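Local coordinates for protein probable amidase (Thermus thermophilus, PDB 2DC0) that is a probable member of the amidase family, built around a large mixed beta-sheet packed between helices, at residues R211-A216 with K421-G426; V408-V413 with G427-R432; I120-T125 with R313-A318; R201-A206 with T286-Y291. All coordinates share one frame; numbering follows the deposited sequence.

Interaction 1. Residues R211-A216 with K421-G426; sequences RSVRDA and KVLALG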
loop_
_atom_site.group_PDB
_atom_site.type_symbol
_atom_site.label_atom_id
_atom_site.label_comp_id
_atom_site.label_asym_id
_atom_site.label_seq_id
_atom_site.Cartn_x
_atom_site.Cartn_y
_atom_site.Cartn_z
ATOM N N ARG A 211 5.384 9.694 -27.594
ATOM C CA ARG A 211 4.786 10.856 -28.238
ATOM C C ARG A 211 3.256 10.792 -28.202
ATOM O O ARG A 211 2.584 11.757 -28.552
ATOM C CB ARG A 211 5.264 10.955 -29.689
ATOM C CG ARG A 211 6.747 11.248 -29.832
ATOM C CD ARG A 211 7.154 11.306 -31.291
ATOM N NE ARG A 211 6.537 12.438 -31.975
ATOM C CZ ARG A 211 6.924 13.703 -31.825
ATOM N NH1 ARG A 211 7.934 14.000 -31.016
ATOM N NH2 ARG A 211 6.293 14.674 -32.472
ATOM N N SER A 212 2.704 9.660 -27.782
ATOM C CA SER A 212 1.251 9.523 -27.728
ATOM C C SER A 212 0.828 8.519 -26.668
ATOM O O SER A 212 1.632 7.696 -26.212
ATOM C CB SER A 212 0.716 9.057 -29.083
ATOM O OG SER A 212 1.229 7.767 -29.382
ATOM N N VAL A 213 -0.443 8.572 -26.286
ATOM C CA VAL A 213 -0.947 7.653 -25.283
ATOM C C VAL A 213 -1.023 6.221 -25.815
ATOM O O VAL A 213 -0.779 5.269 -25.068
ATOM C CB VAL A 213 -2.338 8.084 -24.768
ATOM C CG1 VAL A 213 -2.884 7.034 -23.804
ATOM C CG2 VAL A 213 -2.232 9.434 -24.061
ATOM N N ARG A 214 -1.345 6.058 -27.097
ATOM C CA ARG A 214 -1.436 4.708 -27.656
ATOM C C ARG A 214 -0.064 4.035 -27.640
ATOM O O ARG A 214 0.036 2.817 -27.483
ATOM C CB ARG A 214 -2.008 4.733 -29.082
ATOM C CG ARG A 214 -1.136 5.419 -30.119
ATOM C CD ARG A 214 -1.756 5.304 -31.504
ATOM N NE ARG A 214 -0.852 5.774 -32.549
ATOM C CZ ARG A 214 -1.100 5.658 -33.851
ATOM N NH1 ARG A 214 -2.226 5.087 -34.264
ATOM N NH2 ARG A 214 -0.224 6.102 -34.744
ATOM N N ASP A 215 0.992 4.830 -27.797
ATOM C CA ASP A 215 2.349 4.297 -27.750
ATOM C C ASP A 215 2.679 3.889 -26.313
ATOM O O ASP A 215 3.319 2.857 -26.079
ATOM C CB ASP A 215 3.365 5.343 -28.212
ATOM C CG ASP A 215 3.572 5.340 -29.720
ATOM O OD1 ASP A 215 2.804 4.669 -30.444
ATOM O OD2 ASP A 215 4.510 6.018 -30.183
ATOM N N ALA A 216 2.246 4.703 -25.350
ATOM C CA ALA A 216 2.507 4.424 -23.937
ATOM C C ALA A 216 1.912 3.075 -23.532
ATOM O O ALA A 216 2.551 2.287 -22.833
ATOM C CB ALA A 216 1.927 5.553 -23.060
ATOM N N LYS A 421 -7.242 1.295 -17.268
ATOM C CA LYS A 421 -8.252 2.338 -17.127
ATOM C C LYS A 421 -7.614 3.716 -17.258
ATOM O O LYS A 421 -8.176 4.616 -17.883
ATOM C CB LYS A 421 -8.952 2.211 -15.768
ATOM C CG LYS A 421 -10.151 3.131 -15.576
ATOM C CD LYS A 421 -10.823 2.853 -14.233
ATOM C CE LYS A 421 -12.087 3.682 -14.046
ATOM N NZ LYS A 421 -13.103 3.362 -15.084
ATOM N N VAL A 422 -6.439 3.880 -16.660
ATOM C CA VAL A 422 -5.732 5.149 -16.733
ATOM C C VAL A 422 -5.365 5.467 -18.177
ATOM O O VAL A 422 -5.582 6.585 -18.659
ATOM C CB VAL A 422 -4.452 5.117 -15.874
ATOM C CG1 VAL A 422 -3.628 6.382 -16.107
ATOM C CG2 VAL A 422 -4.833 5.003 -14.405
ATOM N N LEU A 423 -4.819 4.475 -18.871
ATOM C CA LEU A 423 -4.419 4.655 -20.260
ATOM C C LEU A 423 -5.623 4.946 -21.155
ATOM O O LEU A 423 -5.534 5.751 -22.082
ATOM C CB LEU A 423 -3.663 3.412 -20.740
ATOM C CG LEU A 423 -2.278 3.305 -20.083
ATOM C CD1 LEU A 423 -1.678 1.913 -20.289
ATOM C CD2 LEU A 423 -1.369 4.376 -20.668
ATOM N N ALA A 424 -6.751 4.299 -20.873
ATOM C CA ALA A 424 -7.958 4.530 -21.661
ATOM C C ALA A 424 -8.444 5.964 -21.442
ATOM O O ALA A 424 -8.783 6.668 -22.395
ATOM C CB ALA A 424 -9.051 3.532 -21.261
ATOM N N LEU A 425 -8.482 6.400 -20.186
ATOM C CA LEU A 425 -8.917 7.761 -19.883
ATOM C C LEU A 425 -7.934 8.765 -20.481
ATOM O O LEU A 425 -8.325 9.853 -20.898
ATOM C CB LEU A 425 -9.027 7.968 -18.368
ATOM C CG LEU A 425 -10.155 7.201 -17.670
ATOM C CD1 LEU A 425 -9.916 7.198 -16.162
ATOM C CD2 LEU A 425 -11.505 7.836 -17.997
ATOM N N GLY A 426 -6.657 8.393 -20.524
ATOM C CA GLY A 426 -5.655 9.275 -21.096
ATOM C C GLY A 426 -5.905 9.473 -22.582
ATOM O O GLY A 426 -5.769 10.581 -23.106
#
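Val-213 meets helix 419-430 through both of its methyls, and what they meet is mostly backbone. CG1 of Val-213 lies 3.4 Å from the carbonyl O of Leu-423, while its CG2 comes within 3.8 Å of the O of Gly-426. The valine torsion explains this: CG1 stands anti to the backbone N (chi1 175°), bringing it to Leu-423 O and CG2 to the carbonyl group of Gly-426. The lack of a side chain at Gly-426 is consistent with the close approach of the backbones, 6.5 Å between its CA and that of Val-213. One turn on, Ala-216 offers CB to CD2 of Leu-423 at 4.2 Å. Helix 213-224 and helix 419-430 are thereby joined over the central mixed sheet of the amidase fold, whose strand 182-185 packs Val-182 on Ala-216 and Phe-184 on Leu-423.

In the next shell, the start of helix 213-224 is fixed by several polar groups. Ser-212 is the N-cap, its OG receiving a weak bond from Asp-215 N (3.3 Å, 148° at the hydrogen). The N of Val-213 is held by OE2 of Glu-430. Both carboxylate oxygens of Asp-215 accept from Leu-3 N and Leu-4 N, tying the N-terminal helix to this corner.

Interaction 2. Residues V408-V413 with G427-R432; sequences VGLQVV and GWLEAR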
loop_
_atom_site.group_PDB
_atom_site.type_symbol
_atom_site.label_atom_id
_atom_site.label_comp_id
_atom_site.label_asym_id
_atom_site.label_seq_id
_atom_site.Cartn_x
_atom_site.Cartn_y
_atom_site.Cartn_z
ATOM N N VAL A 408 2.940 22.239 -20.509
ATOM C CA VAL A 408 2.486 22.021 -19.142
ATOM C C VAL A 408 1.723 20.704 -19.178
ATOM O O VAL A 408 0.784 20.558 -19.957
ATOM C CB VAL A 408 1.515 23.109 -18.661
ATOM C CG1 VAL A 408 1.093 22.805 -17.220
ATOM C CG2 VAL A 408 2.169 24.475 -18.739
ATOM N N GLY A 409 2.120 19.749 -18.345
ATOM C CA GLY A 409 1.451 18.462 -18.354
ATOM C C GLY A 409 0.339 18.243 -17.347
ATOM O O GLY A 409 0.222 18.965 -16.352
ATOM N N LEU A 410 -0.480 17.229 -17.616
ATOM C CA LEU A 410 -1.606 16.862 -16.760
ATOM C C LEU A 410 -1.428 15.443 -16.242
ATOM O O LEU A 410 -0.983 14.555 -16.973
ATOM C CB LEU A 410 -2.920 16.931 -17.547
ATOM C CG LEU A 410 -4.200 16.525 -16.811
ATOM C CD1 LEU A 410 -4.575 17.612 -15.793
ATOM C CD2 LEU A 410 -5.347 16.348 -17.814
ATOM N N GLN A 411 -1.772 15.230 -14.978
ATOM C CA GLN A 411 -1.676 13.904 -14.386
ATOM C C GLN A 411 -3.046 13.253 -14.316
ATOM O O GLN A 411 -4.025 13.895 -13.948
ATOM C CB GLN A 411 -1.112 13.972 -12.966
ATOM C CG GLN A 411 0.376 14.217 -12.871
ATOM C CD GLN A 411 0.865 14.104 -11.437
ATOM O OE1 GLN A 411 0.631 14.993 -10.620
ATOM N NE2 GLN A 411 1.524 12.997 -11.121
ATOM N N VAL A 412 -3.097 11.979 -14.692
ATOM C CA VAL A 412 -4.311 11.182 -14.638
ATOM C C VAL A 412 -3.924 10.059 -13.680
ATOM O O VAL A 412 -3.073 9.236 -14.005
ATOM C CB VAL A 412 -4.670 10.580 -16.018
ATOM C CG1 VAL A 412 -5.973 9.785 -15.911
ATOM C CG2 VAL A 412 -4.814 11.699 -17.064
ATOM N N VAL A 413 -4.536 10.048 -12.498
ATOM C CA VAL A 413 -4.232 9.069 -11.453
ATOM C C VAL A 413 -5.319 8.019 -11.254
ATOM O O VAL A 413 -6.475 8.363 -11.013
ATOM C CB VAL A 413 -4.024 9.785 -10.096
ATOM C CG1 VAL A 413 -3.582 8.789 -9.034
ATOM C CG2 VAL A 413 -3.004 10.911 -10.250
ATOM N N GLY A 427 -6.275 8.391 -23.263
ATOM C CA GLY A 427 -6.544 8.472 -24.687
ATOM C C GLY A 427 -7.766 9.332 -24.952
ATOM O O GLY A 427 -7.808 10.100 -25.915
ATOM N N TRP A 428 -8.763 9.197 -24.088
ATOM C CA TRP A 428 -9.996 9.962 -24.207
ATOM C C TRP A 428 -9.687 11.452 -24.073
ATOM O O TRP A 428 -10.174 12.277 -24.856
ATOM C CB TRP A 428 -10.976 9.539 -23.113
ATOM C CG TRP A 428 -12.325 10.173 -23.234
ATOM C CD1 TRP A 428 -13.393 9.707 -23.954
ATOM C CD2 TRP A 428 -12.758 11.386 -22.613
ATOM N NE1 TRP A 428 -14.466 10.560 -23.818
ATOM C CE2 TRP A 428 -14.101 11.602 -23.008
ATOM C CE3 TRP A 428 -12.138 12.324 -21.772
ATOM C CZ2 TRP A 428 -14.842 12.710 -22.571
ATOM C CZ3 TRP A 428 -12.877 13.426 -21.340
ATOM C CH2 TRP A 428 -14.214 13.611 -21.749
ATOM N N LEU A 429 -8.869 11.792 -23.081
ATOM C CA LEU A 429 -8.485 13.184 -22.841
ATOM C C LEU A 429 -7.601 13.728 -23.957
ATOM O O LEU A 429 -7.814 14.839 -24.433
ATOM C CB LEU A 429 -7.755 13.301 -21.499
ATOM C CG LEU A 429 -8.617 13.185 -20.233
ATOM C CD1 LEU A 429 -7.723 12.921 -19.022
ATOM C CD2 LEU A 429 -9.399 14.493 -20.029
ATOM N N GLU A 430 -6.612 12.940 -24.369
ATOM C CA GLU A 430 -5.685 13.333 -25.427
ATOM C C GLU A 430 -6.414 13.746 -26.709
ATOM O O GLU A 430 -6.034 14.716 -27.370
ATOM C CB GLU A 430 -4.727 12.173 -25.717
ATOM C CG GLU A 430 -3.694 12.417 -26.801
ATOM C CD GLU A 430 -2.893 11.156 -27.104
ATOM O OE1 GLU A 430 -3.516 10.147 -27.482
ATOM O OE2 GLU A 430 -1.655 11.173 -26.959
ATOM N N ALA A 431 -7.461 13.004 -27.056
ATOM C CA ALA A 431 -8.245 13.284 -28.249
ATOM C C ALA A 431 -9.080 14.554 -28.086
ATOM O O ALA A 431 -9.619 15.072 -29.065
ATOM C CB ALA A 431 -9.166 12.088 -28.561
ATOM N N ARG A 432 -9.172 15.059 -26.856
ATOM C CA ARG A 432 -9.965 16.256 -26.562
ATOM C C ARG A 432 -9.174 17.433 -25.976
ATOM O O ARG A 432 -9.762 18.418 -25.526
ATOM C CB ARG A 432 -11.113 15.887 -25.618
ATOM C CG ARG A 432 -12.089 14.893 -26.225
ATOM C CD ARG A 432 -13.095 14.348 -25.212
ATOM N NE ARG A 432 -14.042 13.450 -25.870
ATOM C CZ ARG A 432 -13.705 12.306 -26.460
ATOM N NH1 ARG A 432 -12.439 11.909 -26.466
ATOM N NH2 ARG A 432 -14.630 11.567 -27.062
#
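Arg-432 NH1 donates to the carbonyl O of Trp-428 over 2.8 Å, in the turn of chain whose Leu-429 reaches across to Val-412. The bond is somewhat bent (140° at the hydrogen), and the oxygen sits 18° out of the guanidinium plane. It folds the arginine back over the indole: NE1 of Trp-428 lies 3.2 Å above the guanidinium, over its centre, and CD of Arg-432 lies above the rim of the ring. The arginine is thus held against Trp-428, well away from the strand.

The buried contact itself is wholly apolar and narrow, resting on a single methyl. Val-412 CG2 and Leu-429 CD1 approach tip to tip at 3.7 Å, and the same CD1 touches CD2 of Leu-410 at 4.3 Å. With CG beside its backbone N (chi1 -74°), Leu-429 puts that methyl over two alternate residues of the strand. Leu-410 also packs on Phe-257 and Leu-260 of helix 251-263, and Val-412 on Leu-352 of the adjoining strand 350-354. Strand 406-413 and the following helix 419-430 are therefore sequence neighbours that fold back on one another, an instance of the helix-on-sheet packing that characterises alpha/beta proteins.

Interaction 3. Residues I120-T125 with R313-A318; sequences IALGIT and REALLA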
loop_
_atom_site.group_PDB
_atom_site.type_symbol
_atom_site.label_atom_id
_atom_site.label_comp_id
_atom_site.label_asym_id
_atom_site.label_seq_id
_atom_site.Cartn_x
_atom_site.Cartn_y
_atom_site.Cartn_z
ATOM N N ILE A 120 22.586 9.901 -10.643
ATOM C CA ILE A 120 22.061 8.716 -9.966
ATOM C C ILE A 120 20.561 8.766 -9.737
ATOM O O ILE A 120 20.040 8.103 -8.836
ATOM C CB ILE A 120 22.765 8.399 -8.611
ATOM C CG1 ILE A 120 22.576 9.545 -7.616
ATOM C CG2 ILE A 120 24.236 8.085 -8.852
ATOM C CD1 ILE A 120 22.928 9.206 -6.170
ATOM N N ALA A 121 19.879 9.548 -10.570
ATOM C CA ALA A 121 18.422 9.711 -10.524
ATOM C C ALA A 121 17.943 10.424 -9.265
ATOM O O ALA A 121 16.755 10.423 -8.961
ATOM C CB ALA A 121 17.738 8.360 -10.641
ATOM N N LEU A 122 18.864 11.042 -8.537
ATOM C CA LEU A 122 18.493 11.737 -7.315
ATOM C C LEU A 122 18.343 13.232 -7.562
ATOM O O LEU A 122 19.169 14.036 -7.127
ATOM C CB LEU A 122 19.537 11.476 -6.229
ATOM C CG LEU A 122 19.228 11.983 -4.820
ATOM C CD1 LEU A 122 17.838 11.520 -4.386
ATOM C CD2 LEU A 122 20.288 11.454 -3.867
ATOM N N GLY A 123 17.276 13.599 -8.265
ATOM C CA GLY A 123 17.038 14.998 -8.571
ATOM C C GLY A 123 16.084 15.136 -9.736
ATOM O O GLY A 123 15.944 14.211 -10.539
ATOM N N ILE A 124 15.429 16.289 -9.838
ATOM C CA ILE A 124 14.475 16.515 -10.914
ATOM C C ILE A 124 14.756 17.741 -11.787
ATOM O O ILE A 124 13.904 18.127 -12.582
ATOM C CB ILE A 124 13.048 16.661 -10.356
ATOM C CG1 ILE A 124 12.977 17.907 -9.463
ATOM C CG2 ILE A 124 12.653 15.403 -9.587
ATOM C CD1 ILE A 124 13.349 19.281 -10.084
ATOM N N THR A 125 15.933 18.347 -11.657
ATOM C CA THR A 125 16.246 19.530 -12.462
ATOM C C THR A 125 16.810 19.166 -13.831
ATOM O O THR A 125 16.526 19.834 -14.827
ATOM C CB THR A 125 17.277 20.468 -11.775
ATOM O OG1 THR A 125 18.550 19.817 -11.706
ATOM C CG2 THR A 125 16.819 20.837 -10.370
ATOM N N ARG A 313 25.426 14.787 -3.287
ATOM C CA ARG A 313 26.158 14.380 -2.098
ATOM C C ARG A 313 25.428 14.826 -0.831
ATOM O O ARG A 313 25.342 14.076 0.143
ATOM C CB ARG A 313 27.571 14.966 -2.125
ATOM C CG ARG A 313 28.550 14.272 -1.192
ATOM C CD ARG A 313 29.974 14.632 -1.575
ATOM N NE ARG A 313 30.234 16.053 -1.391
ATOM C CZ ARG A 313 31.000 16.784 -2.195
ATOM N NH1 ARG A 313 31.577 16.223 -3.249
ATOM N NH2 ARG A 313 31.196 18.071 -1.937
ATOM N N GLU A 314 24.896 16.043 -0.843
ATOM C CA GLU A 314 24.173 16.547 0.317
ATOM C C GLU A 314 22.927 15.701 0.598
ATOM O O GLU A 314 22.636 15.373 1.756
ATOM C CB GLU A 314 23.775 18.011 0.103
ATOM C CG GLU A 314 22.799 18.547 1.143
ATOM C CD GLU A 314 22.485 20.018 0.942
ATOM O OE1 GLU A 314 22.354 20.443 -0.226
ATOM O OE2 GLU A 314 22.355 20.743 1.951
ATOM N N ALA A 315 22.196 15.342 -0.455
ATOM C CA ALA A 315 20.992 14.527 -0.295
ATOM C C ALA A 315 21.359 13.142 0.231
ATOM O O ALA A 315 20.690 12.606 1.114
ATOM C CB ALA A 315 20.248 14.409 -1.631
ATOM N N LEU A 316 22.422 12.559 -0.315
ATOM C CA LEU A 316 22.855 11.246 0.136
ATOM C C LEU A 316 23.295 11.300 1.599
ATOM O O LEU A 316 22.985 10.396 2.379
ATOM C CB LEU A 316 23.995 10.719 -0.744
ATOM C CG LEU A 316 23.586 10.236 -2.137
ATOM C CD1 LEU A 316 24.821 9.768 -2.903
ATOM C CD2 LEU A 316 22.576 9.091 -2.021
ATOM N N LEU A 317 24.006 12.362 1.977
ATOM C CA LEU A 317 24.466 12.512 3.361
ATOM C C LEU A 317 23.272 12.662 4.300
ATOM O O LEU A 317 23.284 12.160 5.427
ATOM C CB LEU A 317 25.390 13.725 3.493
ATOM C CG LEU A 317 26.763 13.538 2.837
ATOM C CD1 LEU A 317 27.529 14.849 2.843
ATOM C CD2 LEU A 317 27.532 12.453 3.584
ATOM N N ALA A 318 22.241 13.354 3.831
ATOM C CA ALA A 318 21.040 13.527 4.631
ATOM C C ALA A 318 20.436 12.136 4.823
ATOM O O ALA A 318 19.863 11.837 5.870
ATOM C CB ALA A 318 20.055 14.452 3.915
#
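Leu-122 and Ile-120 both press on the end of Leu-316 from the loop beside helix 310-321, and this is the tight part of the contact. CD2 of Leu-122 makes two close approaches, 3.7 Å to CB of Ala-315 and 3.8 Å to CD2 of Leu-316. The two leucines cross obliquely, Leu-122 leading in with CG anti to the backbone N (chi1 -173°). Ile-120 and Leu-316 instead meet tip to tip, CD1 against CD1 at 3.8 Å. The isoleucine reaches there although its CG1 is wedged between the backbone N and the carbonyl carbon (chi1 62°). Leu-316 also packs on Leu-301 of helix 298-303, and Ile-120 on His-297.

The loop lies between strand 110-115 and helix 149-157, the region that leads into the glycine- and serine-rich sequence of the amidase family. Ala-121 touches Ser-147 of that sequence, while Ile-120 is hydrogen-bonded through its backbone to Ala-85.

The end where Ile-120 meets Leu-316 is buried; the end where Leu-122 meets Ala-315 is just as close but partly exposed. Beyond it, on the outer flank of the helix, Glu-314 and Leu-317 are exposed and do not meet the loop. Gly-123 takes the chain away from the helix, adopting an extended backbone with positive phi (161°), a conformation in which a CB would collide with the preceding carbonyl O.

Interaction 4. Residues R201-A206 with T286-Y291; sequences RSTDHA and TRLVRY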
loop_
_atom_site.group_PDB
_atom_site.type_symbol
_atom_site.label_atom_id
_atom_site.label_comp_id
_atom_site.label_asym_id
_atom_site.label_seq_id
_atom_site.Cartn_x
_atom_site.Cartn_y
_atom_site.Cartn_z
ATOM N N ARG A 201 14.287 1.153 -3.795
ATOM C CA ARG A 201 13.670 -0.091 -4.232
ATOM C C ARG A 201 12.170 -0.208 -3.979
ATOM O O ARG A 201 11.467 -0.817 -4.778
ATOM C CB ARG A 201 14.379 -1.286 -3.592
ATOM C CG ARG A 201 15.799 -1.531 -4.094
ATOM C CD ARG A 201 16.481 -2.586 -3.237
ATOM N NE ARG A 201 15.731 -3.839 -3.230
ATOM C CZ ARG A 201 15.798 -4.746 -2.258
ATOM N NH1 ARG A 201 16.584 -4.539 -1.206
ATOM N NH2 ARG A 201 15.079 -5.858 -2.337
ATOM N N SER A 202 11.671 0.364 -2.884
ATOM C CA SER A 202 10.244 0.256 -2.582
ATOM C C SER A 202 9.420 1.397 -3.170
ATOM O O SER A 202 8.212 1.480 -2.940
ATOM C CB SER A 202 10.016 0.188 -1.065
ATOM O OG SER A 202 10.319 1.418 -0.435
ATOM N N THR A 203 10.065 2.264 -3.943
ATOM C CA THR A 203 9.365 3.389 -4.541
ATOM C C THR A 203 9.693 3.598 -6.020
ATOM O O THR A 203 8.976 4.330 -6.716
ATOM C CB THR A 203 9.672 4.684 -3.764
ATOM O OG1 THR A 203 9.473 4.451 -2.363
ATOM C CG2 THR A 203 8.752 5.800 -4.211
ATOM N N ASP A 204 10.768 2.965 -6.503
ATOM C CA ASP A 204 11.168 3.097 -7.918
ATOM C C ASP A 204 10.128 2.470 -8.854
ATOM O O ASP A 204 9.466 1.495 -8.497
ATOM C CB ASP A 204 12.497 2.377 -8.210
ATOM C CG ASP A 204 13.707 3.046 -7.588
ATOM O OD1 ASP A 204 13.627 4.218 -7.158
ATOM O OD2 ASP A 204 14.766 2.374 -7.548
ATOM N N HIS A 205 10.020 3.022 -10.059
ATOM C CA HIS A 205 9.107 2.533 -11.096
ATOM C C HIS A 205 9.792 2.652 -12.461
ATOM O O HIS A 205 10.483 3.638 -12.723
ATOM C CB HIS A 205 7.835 3.384 -11.202
ATOM C CG HIS A 205 6.904 3.282 -10.036
ATOM N ND1 HIS A 205 7.195 3.817 -8.801
ATOM C CD2 HIS A 205 5.645 2.795 -9.950
ATOM C CE1 HIS A 205 6.152 3.669 -8.004
ATOM N NE2 HIS A 205 5.197 3.052 -8.676
ATOM N N ALA A 206 9.594 1.661 -13.326
ATOM C CA ALA A 206 10.138 1.703 -14.682
ATOM C C ALA A 206 8.950 2.050 -15.574
ATOM O O ALA A 206 7.845 1.549 -15.360
ATOM C CB ALA A 206 10.713 0.344 -15.080
ATOM N N THR A 286 10.591 12.154 1.210
ATOM C CA THR A 286 11.993 12.539 1.258
ATOM C C THR A 286 12.845 11.645 2.158
ATOM O O THR A 286 13.882 11.136 1.732
ATOM C CB THR A 286 12.127 13.994 1.704
ATOM O OG1 THR A 286 11.445 14.830 0.765
ATOM C CG2 THR A 286 13.598 14.410 1.768
ATOM N N ARG A 287 12.406 11.442 3.396
ATOM C CA ARG A 287 13.165 10.610 4.321
ATOM C C ARG A 287 13.240 9.159 3.869
ATOM O O ARG A 287 14.303 8.545 3.910
ATOM C CB ARG A 287 12.557 10.684 5.725
ATOM C CG ARG A 287 12.482 12.099 6.260
ATOM C CD ARG A 287 12.152 12.139 7.744
ATOM N NE ARG A 287 12.120 13.518 8.231
ATOM C CZ ARG A 287 12.258 13.867 9.507
ATOM N NH1 ARG A 287 12.442 12.938 10.436
ATOM N NH2 ARG A 287 12.218 15.147 9.855
ATOM N N LEU A 288 12.114 8.614 3.425
ATOM C CA LEU A 288 12.080 7.231 2.988
ATOM C C LEU A 288 13.023 6.978 1.812
ATOM O O LEU A 288 13.824 6.049 1.845
ATOM C CB LEU A 288 10.643 6.838 2.622
ATOM C CG LEU A 288 10.380 5.333 2.529
ATOM C CD1 LEU A 288 8.889 5.033 2.656
ATOM C CD2 LEU A 288 10.929 4.822 1.210
ATOM N N VAL A 289 12.933 7.816 0.782
ATOM C CA VAL A 289 13.768 7.676 -0.403
ATOM C C VAL A 289 15.252 7.948 -0.130
ATOM O O VAL A 289 16.112 7.170 -0.541
ATOM C CB VAL A 289 13.261 8.609 -1.541
ATOM C CG1 VAL A 289 14.301 8.707 -2.665
ATOM C CG2 VAL A 289 11.947 8.049 -2.111
ATOM N N ARG A 290 15.561 9.046 0.552
ATOM C CA ARG A 290 16.962 9.360 0.843
ATOM C C ARG A 290 17.614 8.269 1.685
ATOM O O ARG A 290 18.787 7.950 1.487
ATOM C CB ARG A 290 17.076 10.708 1.553
ATOM C CG ARG A 290 16.763 11.877 0.633
ATOM C CD ARG A 290 16.924 13.202 1.332
ATOM N NE ARG A 290 16.777 14.318 0.407
ATOM C CZ ARG A 290 16.727 15.590 0.781
ATOM N NH1 ARG A 290 16.810 15.903 2.067
ATOM N NH2 ARG A 290 16.593 16.546 -0.131
ATOM N N TYR A 291 16.858 7.694 2.619
ATOM C CA TYR A 291 17.394 6.631 3.459
ATOM C C TYR A 291 17.788 5.438 2.596
ATOM O O TYR A 291 18.907 4.932 2.704
ATOM C CB TYR A 291 16.369 6.167 4.497
ATOM C CG TYR A 291 16.883 5.045 5.385
ATOM C CD1 TYR A 291 17.628 5.324 6.532
ATOM C CD2 TYR A 291 16.661 3.707 5.055
ATOM C CE1 TYR A 291 18.144 4.298 7.330
ATOM C CE2 TYR A 291 17.170 2.671 5.846
ATOM C CZ TYR A 291 17.912 2.979 6.980
ATOM O OH TYR A 291 18.424 1.969 7.757
#
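The loop that joins strands 182-185 and 206-210 of the central sheet packs here against helix 281-296, where Ser-202 and Thr-203 touch Leu-288. One methyl does most of the touching. CD2 of Leu-288 lies 3.8 Å from OG of Ser-202 and 3.9 Å from OG1 of Thr-203, so that two hydroxyl oxygens rest on a hydrocarbon tip. Thr-203 and Leu-288 pass each other at a slant; OG1 of Thr-203 is also 4.4 Å from CG2 of Val-289. The threonine presents this oxygen because OG1 stands anti to its carbonyl carbon (chi1 -50°).

Both hydroxyls have polar partners of their own: Ser-202 OG is hydrogen-bonded to Glu-292 OE2 and Arg-334 NH2, and Thr-203 OG1 to Ser-200 OG. Leu-288 in turn packs on Tyr-327 and Ala-330 of helix 324-345, the helix that also carries Arg-334. This part of the amidase fold also borders the dimer interface: Arg-201 forms a salt bridge with Asp-329 of the second subunit, and Ser-202 packs on Val-331 of that subunit. Further along the loop, His-205 ND1 donates a weak bond to Thr-203 O (2.8 Å), bent to 129° at the hydrogen.

Interactions 1 and 2 share helix 419-430, which turns one flank to helix 213-224 and another to strand 406-413; their centres are 8 Å apart and both are buried. Interactions 3 and 4 form a second pair, 12 Å between centres on the same side of the chain's centre, where Arg-290 of helix 281-296 packs on Ala-315 and Ala-318. Interactions 1 and 3 stand on opposite sides of the chain's centre. No hydrogen bond spans any of the four contacts. Interactions 2 and 3 are purely apolar, one in the core and the other partly open to solvent. Interaction 1 sets methyls against helix carbonyls, and interaction 4 sets hydroxyls against a leucine beside the dimer interface.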